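Local coordinates for hemin degrading factor (PDB 4MF9), which binds heme, probably takes part in moving it within the bacterial cell, and has been identified as a heme-degrading enzyme, at residues A[246-251]-A[334-339]; A[252-257]-A[351-356]; A[308-313]-A[319-324]. One frame throughout, in Å; residues are numbered along the deposited sequence.

All three contacts lie in the second HemS/ChuX-type domain. Interaction 3 is within an antiparallel sheet, interaction 1 packs a helix on it, and interaction 2 joins two helices on the same side. Interactions 1 and 3 share a backbone link between neighbouring strands, L336 N to W323 O at 2.9 Å, and both touch the heme, through F337 in one and through K313 and V320 in the other. Interaction 2 lies away from the heme: it continues helix 247-258 beyond interaction 1 and brings helix 348-355 against it, with L251 CG 4.0 Å from L353 CG. That second helix is also tied to the hairpin of interaction 3, where E355 OE1 meets R312 NH2 at 2.6 Å.

Interaction 1 of 3, residues A[246-251]-A[334-339]; sequences GDLAKL and VQLFGA. With HEM (protoporphyrin IX containing Fe), chain C.
The phenyl ring of F337 has the heme on one face: propionate carbon CAA lies 4.1 Å above the ring plane, displaced toward the rim on the side of CD1. At the far end of the ring, CZ comes within 3.7 Å of CGD, the carboxylate carbon of the second propionate. F265 from strand 262-268 meets the same ring with the two planes about 55° apart, and V320 and S322 also touch it.

F337 and its neighbour Q335, both part of the heme pocket, project from one side of strand 334-338, while V334 and L336 point from the other side toward helix 247-251. There the contact is wholly aliphatic. L251 and L336 run antiparallel alongside each other, their CD2 methyls 3.5 Å apart. L248 holds CG opposite its backbone nitrogen (chi1 177°), which carries the fork straight out to the strand; its CD1 lies 4.1 Å from L336 CD2, and its CD2 reaches V334 CG1 at 4.0 Å. The two segment axes are 11.3 Å apart at closest approach, a gap spanned by these leucines. W350 of helix 348-355 touches both L251 and L336.

With no hydrogen bond between helix and strand, cohesion comes from buried methyl contacts, and the thickness of the sheet lies between these methyls and the heme side, where F337 meets the propionates.

Interaction 2 of 3, residues A[252-257]-A[351-356]; sequences FEAAAE and RELAES
Two donors from a single residue converge on L353 O: S356 OG gives its proton at 2.8 Å, and S356 N adds a bond of 3.1 Å. The hydroxyl approaches at a C=O...O angle of 130° and is tilted 15° from the carbonyl plane. The serine side chain folds back onto the carbonyl three residues before it, and backbone and side chain together grip one oxygen. One residue earlier, E355 N still bonds to R351 O, the ordinary i to i+4 helical bond.

While its carbonyl is held within its own segment, the side chain of L353 points to the helix opposite. Its CG stands opposite the backbone nitrogen, and this chi1 of 180° carries the branch away from its own backbone, where each methyl meets a different alanine. L353 CD1 rests against A254 CB at 3.8 Å; L353 CD2 lies 4.0 Å from A255 CB and equally far from A255 N, touching the peptide backbone as well as the methyl.

This is a helix-helix contact on the outer side of an antiparallel sheet. Helices 247-258 and 348-355 cover the face of that sheet that carries R310, T321 and W323, the heme lying on the other face. Helix 348-355 is held to the sheet partly by packing, with the side chains of R351 and A354 both touching T321. R351 NE also makes a salt bridge with E346 OE2.

Between the helices themselves no hydrogen bond is made. One leucine set against two alanines lets the backbones come near, with the CA atoms of A255 and L353 7.9 Å apart.

Interaction 3 of 3, residues A[308-313]-A[319-324]; sequences LWRVRK and IVTSWE. With HEM (protoporphyrin IX containing Fe), chain C.
K313 bends about its CG-CD bond (chi3 -108°) and again about CD-CE, while E324 runs extended beyond CG (chi2 -174°), and the two ends arrive from opposite directions. Their meeting is a salt bridge of 3.0 Å between K313 NZ and E324 OE2. V311 lies between them along the hairpin: the side chains of V311 and E324 cross at about a right angle, V311 CG2 3.9 Å from E324 CD. One water donates to V320 O at 2.7 Å, is hydrogen-bonded to S322 OG at 2.9 Å, and has a weak bond from K313 NZ.

Strands 308-313 and 320-324 form an antiparallel hairpin in which W309-E324, V311-S322 and K313-V320 are the hydrogen-bonded pairs, with six bonds of 2.8 to 3.0 Å. On the opposite face R310 runs alongside W323, with R310 CB 4.0 Å from W323 NE1 and the guanidinium and indole planes 72° apart; R310 NH1 and W323 NE1 both donate to A354 O.

K313 is a heme-binding residue beside a propionate, though its modelled approach there is too tight to trust in detail. E324 OE1 is also bridged to R228, so the buried carboxylate sits between two heme-binding cations, probably staying ionised and positioning both.

Interaction 1 of 3, residues A[246-251]-A[334-339]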
# COMPACT_ATOMS: atom_id res chain seq x y z
N GLY A 246 -20.53 5.41 -1.69
CA GLY A 246 -20.67 4.69 -2.95
C GLY A 246 -20.17 5.47 -4.14
O GLY A 246 -20.09 4.95 -5.24
N ASP A 247 -19.90 6.76 -3.96
CA ASP A 247 -19.40 7.60 -5.05
C ASP A 247 -18.01 7.17 -5.58
O ASP A 247 -17.71 7.42 -6.69
CB ASP A 247 -19.42 9.10 -4.68
CG ASP A 247 -20.82 9.72 -4.75
OD1 ASP A 247 -21.72 9.02 -5.17
OD2 ASP A 247 -21.01 10.89 -4.40
N LEU A 248 -17.16 6.63 -4.72
CA LEU A 248 -15.80 6.30 -5.14
C LEU A 248 -15.77 5.36 -6.34
O LEU A 248 -15.04 5.61 -7.30
CB LEU A 248 -14.99 5.73 -3.97
CG LEU A 248 -13.57 5.28 -4.31
CD1 LEU A 248 -12.70 6.41 -4.83
CD2 LEU A 248 -12.96 4.64 -3.10
N ALA A 249 -16.58 4.30 -6.31
CA ALA A 249 -16.66 3.37 -7.44
C ALA A 249 -17.17 4.08 -8.71
O ALA A 249 -16.72 3.80 -9.83
CB ALA A 249 -17.57 2.20 -7.10
N LYS A 250 -18.11 4.97 -8.52
CA LYS A 250 -18.71 5.72 -9.60
C LYS A 250 -17.73 6.62 -10.28
O LYS A 250 -17.78 6.75 -11.42
CB LYS A 250 -19.91 6.47 -9.12
CG LYS A 250 -21.09 5.57 -8.91
CD LYS A 250 -21.95 6.08 -7.83
CE LYS A 250 -23.28 5.38 -7.85
NZ LYS A 250 -24.34 6.25 -7.36
N LEU A 251 -16.82 7.21 -9.51
CA LEU A 251 -15.75 8.05 -10.05
C LEU A 251 -14.78 7.23 -10.91
O LEU A 251 -14.35 7.69 -11.97
CB LEU A 251 -15.00 8.82 -8.94
CG LEU A 251 -13.96 9.82 -9.44
CD1 LEU A 251 -13.89 11.03 -8.56
CD2 LEU A 251 -12.59 9.15 -9.50
N VAL A 334 -7.46 4.17 0.34
CA VAL A 334 -6.98 4.54 -0.94
C VAL A 334 -7.17 6.04 -1.17
O VAL A 334 -8.04 6.58 -0.61
CB VAL A 334 -7.76 3.79 -2.01
CG1 VAL A 334 -9.22 4.07 -1.87
CG2 VAL A 334 -7.25 4.06 -3.39
N GLN A 335 -6.33 6.66 -1.96
CA GLN A 335 -6.47 8.06 -2.32
C GLN A 335 -6.39 8.20 -3.81
O GLN A 335 -5.60 7.55 -4.41
CB GLN A 335 -5.34 8.90 -1.77
CG GLN A 335 -5.26 9.12 -0.29
CD GLN A 335 -3.99 9.91 0.05
OE1 GLN A 335 -4.04 11.08 0.38
NE2 GLN A 335 -2.87 9.28 -0.10
N LEU A 336 -7.17 9.10 -4.35
CA LEU A 336 -7.14 9.40 -5.75
C LEU A 336 -6.73 10.84 -6.03
O LEU A 336 -7.25 11.71 -5.43
CB LEU A 336 -8.49 9.14 -6.34
CG LEU A 336 -8.70 7.74 -6.85
CD1 LEU A 336 -8.67 6.82 -5.68
CD2 LEU A 336 -10.00 7.68 -7.59
N PHE A 337 -5.84 11.03 -6.98
CA PHE A 337 -5.53 12.37 -7.46
C PHE A 337 -5.64 12.33 -8.97
O PHE A 337 -5.86 11.25 -9.56
CB PHE A 337 -4.11 12.81 -7.09
CG PHE A 337 -3.82 12.82 -5.61
CD1 PHE A 337 -3.71 14.03 -4.93
CD2 PHE A 337 -3.61 11.63 -4.91
CE1 PHE A 337 -3.42 14.06 -3.58
CE2 PHE A 337 -3.32 11.66 -3.56
CZ PHE A 337 -3.23 12.88 -2.89
N GLY A 338 -5.46 13.49 -9.61
CA GLY A 338 -5.29 13.53 -11.05
C GLY A 338 -3.81 13.38 -11.36
O GLY A 338 -2.95 13.72 -10.55
N ALA A 339 -3.50 12.86 -12.54
CA ALA A 339 -2.11 12.71 -12.92
C ALA A 339 -1.48 14.09 -13.13
O ALA A 339 -2.06 14.94 -13.80
CB ALA A 339 -1.99 11.85 -14.17
CHA HEM C . 1.69 12.88 -3.45
CHB HEM C . 4.89 12.93 -6.95
CHC HEM C . 8.31 11.83 -3.75
CHD HEM C . 4.87 10.68 -0.62
C1A HEM C . 2.29 13.07 -4.67
C2A HEM C . 1.66 13.60 -5.83
C3A HEM C . 2.56 13.63 -6.78
C4A HEM C . 3.72 13.08 -6.24
CMA HEM C . 2.32 14.10 -8.19
CAA HEM C . 0.26 14.09 -5.99
CBA HEM C . 0.08 15.48 -6.64
CGA HEM C . 0.51 16.50 -5.65
O1A HEM C . 1.23 17.44 -5.97
O2A HEM C . 0.13 16.35 -4.52
C1B HEM C . 6.09 12.64 -6.30
C2B HEM C . 7.28 12.66 -7.05
C3B HEM C . 8.27 12.37 -6.20
C4B HEM C . 7.63 12.16 -4.88
CMB HEM C . 7.40 12.99 -8.50
CAB HEM C . 9.70 12.32 -6.62
CBB HEM C . 10.62 11.58 -6.09
C1C HEM C . 7.71 11.43 -2.61
C2C HEM C . 8.36 11.07 -1.46
C3C HEM C . 7.40 10.74 -0.55
C4C HEM C . 6.13 10.90 -1.16
CMC HEM C . 9.85 11.07 -1.24
CAC HEM C . 7.65 10.30 0.80
CBC HEM C . 6.63 9.82 1.46
C1D HEM C . 3.69 11.22 -1.13
C2D HEM C . 2.37 11.21 -0.42
C3D HEM C . 1.52 11.84 -1.22
C4D HEM C . 2.29 12.22 -2.41
CMD HEM C . 2.01 10.64 0.93
CAD HEM C . 0.06 12.08 -0.94
CBD HEM C . -0.13 13.54 -0.52
CGD HEM C . -1.41 13.96 0.13
O1D HEM C . -1.95 14.93 -0.35
O2D HEM C . -1.89 13.42 1.12
NA HEM C . 3.56 12.75 -4.94
NB HEM C . 6.32 12.35 -5.02
NC HEM C . 6.40 11.32 -2.40
ND HEM C . 3.56 11.82 -2.30
FE HEM C . 4.88 12.10 -3.55

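Interaction 2 of 3, residues A[252-257]-A[351-356]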
# COMPACT_ATOMS: atom_id res chain seq x y z
N PHE A 252 -14.42 6.04 -10.44
CA PHE A 252 -13.61 5.12 -11.24
C PHE A 252 -14.32 4.84 -12.56
O PHE A 252 -13.72 4.95 -13.64
CB PHE A 252 -13.40 3.80 -10.49
CG PHE A 252 -12.20 3.79 -9.57
CD1 PHE A 252 -10.91 3.80 -10.08
CD2 PHE A 252 -12.38 3.72 -8.19
CE1 PHE A 252 -9.80 3.78 -9.21
CE2 PHE A 252 -11.28 3.69 -7.33
CZ PHE A 252 -9.99 3.72 -7.84
N GLU A 253 -15.61 4.55 -12.48
CA GLU A 253 -16.42 4.22 -13.64
C GLU A 253 -16.46 5.37 -14.62
O GLU A 253 -16.26 5.22 -15.79
CB GLU A 253 -17.82 3.88 -13.16
CG GLU A 253 -17.99 2.43 -12.87
CD GLU A 253 -19.17 2.07 -12.03
OE1 GLU A 253 -19.77 2.94 -11.43
OE2 GLU A 253 -19.47 0.89 -11.94
N ALA A 254 -16.60 6.58 -14.09
CA ALA A 254 -16.63 7.78 -14.92
C ALA A 254 -15.26 8.03 -15.54
O ALA A 254 -15.16 8.41 -16.71
CB ALA A 254 -17.09 8.98 -14.11
N ALA A 255 -14.19 7.84 -14.76
CA ALA A 255 -12.83 8.00 -15.26
C ALA A 255 -12.51 6.94 -16.32
O ALA A 255 -11.77 7.19 -17.28
CB ALA A 255 -11.82 7.92 -14.11
N ALA A 256 -13.06 5.75 -16.13
CA ALA A 256 -12.87 4.70 -17.11
C ALA A 256 -13.52 5.15 -18.41
O ALA A 256 -12.95 4.99 -19.49
CB ALA A 256 -13.48 3.42 -16.63
N GLU A 257 -14.68 5.77 -18.26
CA GLU A 257 -15.51 6.21 -19.36
C GLU A 257 -14.75 7.20 -20.22
O GLU A 257 -14.82 7.10 -21.40
CB GLU A 257 -16.97 6.58 -18.90
CG GLU A 257 -17.78 5.33 -18.43
CD GLU A 257 -19.33 5.41 -18.31
OE1 GLU A 257 -19.90 6.00 -17.40
OE2 GLU A 257 -20.03 4.80 -19.12
N ARG A 351 -10.23 17.83 -12.06
CA ARG A 351 -10.87 18.66 -11.08
C ARG A 351 -12.34 18.68 -11.31
O ARG A 351 -13.06 18.60 -10.43
CB ARG A 351 -10.23 20.04 -11.03
CG ARG A 351 -11.01 21.03 -10.17
CD ARG A 351 -10.38 22.41 -10.06
NE ARG A 351 -9.03 22.43 -9.56
CZ ARG A 351 -8.26 23.48 -9.40
NH1 ARG A 351 -8.70 24.70 -9.65
NH2 ARG A 351 -7.05 23.31 -8.96
N GLU A 352 -12.77 18.74 -12.54
CA GLU A 352 -14.15 18.69 -12.87
C GLU A 352 -14.80 17.38 -12.44
O GLU A 352 -15.84 17.40 -11.89
CB GLU A 352 -14.35 18.92 -14.36
CG GLU A 352 -15.78 18.66 -14.79
CD GLU A 352 -15.99 18.77 -16.27
OE1 GLU A 352 -17.08 19.15 -16.66
OE2 GLU A 352 -15.06 18.48 -17.04
N LEU A 353 -14.16 16.26 -12.70
CA LEU A 353 -14.72 15.03 -12.21
C LEU A 353 -14.75 14.91 -10.70
O LEU A 353 -15.74 14.55 -10.15
CB LEU A 353 -13.99 13.86 -12.81
CG LEU A 353 -14.41 12.44 -12.42
CD1 LEU A 353 -15.86 12.20 -12.63
CD2 LEU A 353 -13.60 11.44 -13.20
N ALA A 354 -13.67 15.28 -10.06
CA ALA A 354 -13.56 15.26 -8.60
C ALA A 354 -14.63 16.14 -7.93
O ALA A 354 -15.10 15.84 -6.83
CB ALA A 354 -12.18 15.72 -8.18
N GLU A 355 -14.98 17.23 -8.54
CA GLU A 355 -16.02 18.11 -7.99
C GLU A 355 -17.43 17.81 -8.46
O GLU A 355 -18.34 18.32 -7.96
CB GLU A 355 -15.73 19.57 -8.24
CG GLU A 355 -14.38 20.14 -7.86
CD GLU A 355 -14.37 20.75 -6.47
OE1 GLU A 355 -15.32 20.52 -5.74
OE2 GLU A 355 -13.48 21.49 -6.16
N SER A 356 -17.59 16.95 -9.45
CA SER A 356 -18.91 16.70 -10.03
C SER A 356 -19.85 16.02 -9.05
O SER A 356 -21.08 16.08 -9.21
CB SER A 356 -18.80 15.88 -11.32
OG SER A 356 -18.42 14.54 -11.05

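Interaction 3 of 3, residues A[308-313]-A[319-324]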
# COMPACT_ATOMS: atom_id res chain seq x y z
N LEU A 308 -15.65 8.89 3.13
CA LEU A 308 -15.11 9.27 1.83
C LEU A 308 -15.12 10.79 1.75
O LEU A 308 -16.18 11.43 1.91
CB LEU A 308 -15.98 8.69 0.71
CG LEU A 308 -15.37 9.02 -0.66
CD1 LEU A 308 -13.94 8.42 -0.76
CD2 LEU A 308 -16.26 8.56 -1.79
N TRP A 309 -13.95 11.38 1.51
CA TRP A 309 -13.81 12.83 1.50
C TRP A 309 -13.24 13.35 0.20
O TRP A 309 -12.31 12.75 -0.37
CB TRP A 309 -12.86 13.26 2.62
CG TRP A 309 -13.42 13.11 3.98
CD1 TRP A 309 -13.42 11.98 4.75
CD2 TRP A 309 -14.04 14.13 4.76
NE1 TRP A 309 -14.03 12.23 5.95
CE2 TRP A 309 -14.41 13.55 5.99
CE3 TRP A 309 -14.33 15.48 4.54
CZ2 TRP A 309 -15.06 14.27 6.99
CZ3 TRP A 309 -14.96 16.20 5.53
CH2 TRP A 309 -15.32 15.60 6.74
N ARG A 310 -13.79 14.45 -0.28
CA ARG A 310 -13.17 15.26 -1.27
C ARG A 310 -12.27 16.29 -0.54
O ARG A 310 -12.72 16.96 0.30
CB ARG A 310 -14.17 15.99 -2.15
CG ARG A 310 -13.63 17.05 -3.06
CD ARG A 310 -14.64 17.56 -4.12
NE ARG A 310 -15.95 17.85 -3.56
CZ ARG A 310 -17.10 17.41 -4.04
NH1 ARG A 310 -17.14 16.64 -5.12
NH2 ARG A 310 -18.22 17.76 -3.46
N VAL A 311 -11.02 16.39 -0.92
CA VAL A 311 -10.10 17.26 -0.18
C VAL A 311 -9.37 18.19 -1.14
O VAL A 311 -8.98 17.75 -2.23
CB VAL A 311 -9.04 16.43 0.59
CG1 VAL A 311 -8.13 17.33 1.45
CG2 VAL A 311 -9.71 15.38 1.46
N ARG A 312 -9.20 19.44 -0.74
CA ARG A 312 -8.49 20.40 -1.53
C ARG A 312 -7.36 21.04 -0.69
O ARG A 312 -7.59 21.55 0.36
CB ARG A 312 -9.40 21.47 -2.14
CG ARG A 312 -10.80 21.05 -2.53
CD ARG A 312 -11.64 22.21 -3.04
NE ARG A 312 -12.91 21.75 -3.51
CZ ARG A 312 -13.97 21.62 -2.75
NH1 ARG A 312 -13.92 21.94 -1.49
NH2 ARG A 312 -15.07 21.13 -3.27
N LYS A 313 -6.15 20.96 -1.19
CA LYS A 313 -5.00 21.49 -0.51
C LYS A 313 -4.24 22.49 -1.41
O LYS A 313 -3.94 22.20 -2.51
CB LYS A 313 -4.06 20.37 -0.07
CG LYS A 313 -4.67 19.15 0.57
CD LYS A 313 -3.64 18.24 1.20
CE LYS A 313 -3.46 16.97 0.38
NZ LYS A 313 -4.42 15.89 0.65
N ILE A 319 -3.92 24.66 -6.22
CA ILE A 319 -4.76 23.72 -5.55
C ILE A 319 -4.68 22.27 -6.06
O ILE A 319 -4.75 22.05 -7.19
CB ILE A 319 -6.19 24.20 -5.60
CG1 ILE A 319 -6.24 25.62 -5.01
CG2 ILE A 319 -7.14 23.21 -4.99
CD1 ILE A 319 -6.69 25.73 -3.60
N VAL A 320 -4.61 21.33 -5.14
CA VAL A 320 -4.62 19.91 -5.50
C VAL A 320 -5.86 19.26 -4.91
O VAL A 320 -6.07 19.30 -3.69
CB VAL A 320 -3.36 19.15 -4.99
CG1 VAL A 320 -3.50 17.63 -5.29
CG2 VAL A 320 -2.11 19.69 -5.63
N THR A 321 -6.66 18.64 -5.76
CA THR A 321 -7.87 17.98 -5.32
C THR A 321 -7.68 16.46 -5.29
O THR A 321 -7.12 15.89 -6.22
CB THR A 321 -9.04 18.30 -6.26
OG1 THR A 321 -9.08 19.72 -6.47
CG2 THR A 321 -10.35 17.84 -5.66
N SER A 322 -8.16 15.82 -4.23
CA SER A 322 -8.04 14.38 -4.08
C SER A 322 -9.31 13.85 -3.44
O SER A 322 -10.06 14.63 -2.85
CB SER A 322 -6.85 14.03 -3.18
OG SER A 322 -7.04 14.58 -1.89
N TRP A 323 -9.55 12.55 -3.58
CA TRP A 323 -10.57 11.85 -2.80
C TRP A 323 -9.83 10.89 -1.88
O TRP A 323 -8.89 10.22 -2.30
CB TRP A 323 -11.50 11.05 -3.72
CG TRP A 323 -12.54 11.89 -4.42
CD1 TRP A 323 -12.46 13.22 -4.72
CD2 TRP A 323 -13.82 11.44 -4.87
NE1 TRP A 323 -13.61 13.63 -5.36
CE2 TRP A 323 -14.46 12.55 -5.47
CE3 TRP A 323 -14.47 10.21 -4.86
CZ2 TRP A 323 -15.73 12.46 -6.02
CZ3 TRP A 323 -15.74 10.13 -5.41
CH2 TRP A 323 -16.36 11.25 -5.99
N GLU A 324 -10.26 10.84 -0.62
CA GLU A 324 -9.60 10.03 0.40
C GLU A 324 -10.64 9.18 1.13
O GLU A 324 -11.61 9.69 1.69
CB GLU A 324 -8.79 10.95 1.35
CG GLU A 324 -7.85 11.86 0.55
CD GLU A 324 -6.91 12.71 1.39
OE1 GLU A 324 -6.93 12.60 2.64
OE2 GLU A 324 -6.15 13.49 0.78
CHA HEM C . 1.69 12.88 -3.45
CHB HEM C . 4.89 12.93 -6.95
CHC HEM C . 8.31 11.83 -3.75
CHD HEM C . 4.87 10.68 -0.62
C1A HEM C . 2.29 13.07 -4.67
C2A HEM C . 1.66 13.60 -5.83
C3A HEM C . 2.56 13.63 -6.78
C4A HEM C . 3.72 13.08 -6.24
CMA HEM C . 2.32 14.10 -8.19
CAA HEM C . 0.26 14.09 -5.99
CBA HEM C . 0.08 15.48 -6.64
CGA HEM C . 0.51 16.50 -5.65
O1A HEM C . 1.23 17.44 -5.97
O2A HEM C . 0.13 16.35 -4.52
C1B HEM C . 6.09 12.64 -6.30
C2B HEM C . 7.28 12.66 -7.05
C3B HEM C . 8.27 12.37 -6.20
C4B HEM C . 7.63 12.16 -4.88
CMB HEM C . 7.40 12.99 -8.50
CAB HEM C . 9.70 12.32 -6.62
CBB HEM C . 10.62 11.58 -6.09
C1C HEM C . 7.71 11.43 -2.61
C2C HEM C . 8.36 11.07 -1.46
C3C HEM C . 7.40 10.74 -0.55
C4C HEM C . 6.13 10.90 -1.16
CMC HEM C . 9.85 11.07 -1.24
CAC HEM C . 7.65 10.30 0.80
CBC HEM C . 6.63 9.82 1.46
C1D HEM C . 3.69 11.22 -1.13
C2D HEM C . 2.37 11.21 -0.42
C3D HEM C . 1.52 11.84 -1.22
C4D HEM C . 2.29 12.22 -2.41
CMD HEM C . 2.01 10.64 0.93
CAD HEM C . 0.06 12.08 -0.94
CBD HEM C . -0.13 13.54 -0.52
CGD HEM C . -1.41 13.96 0.13
O1D HEM C . -1.95 14.93 -0.35
O2D HEM C . -1.89 13.42 1.12
NA HEM C . 3.56 12.75 -4.94
NB HEM C . 6.32 12.35 -5.02
NC HEM C . 6.40 11.32 -2.40
ND HEM C . 3.56 11.82 -2.30
FE HEM C . 4.88 12.10 -3.55
O HOH W 1 -5.71 17.17 -2.00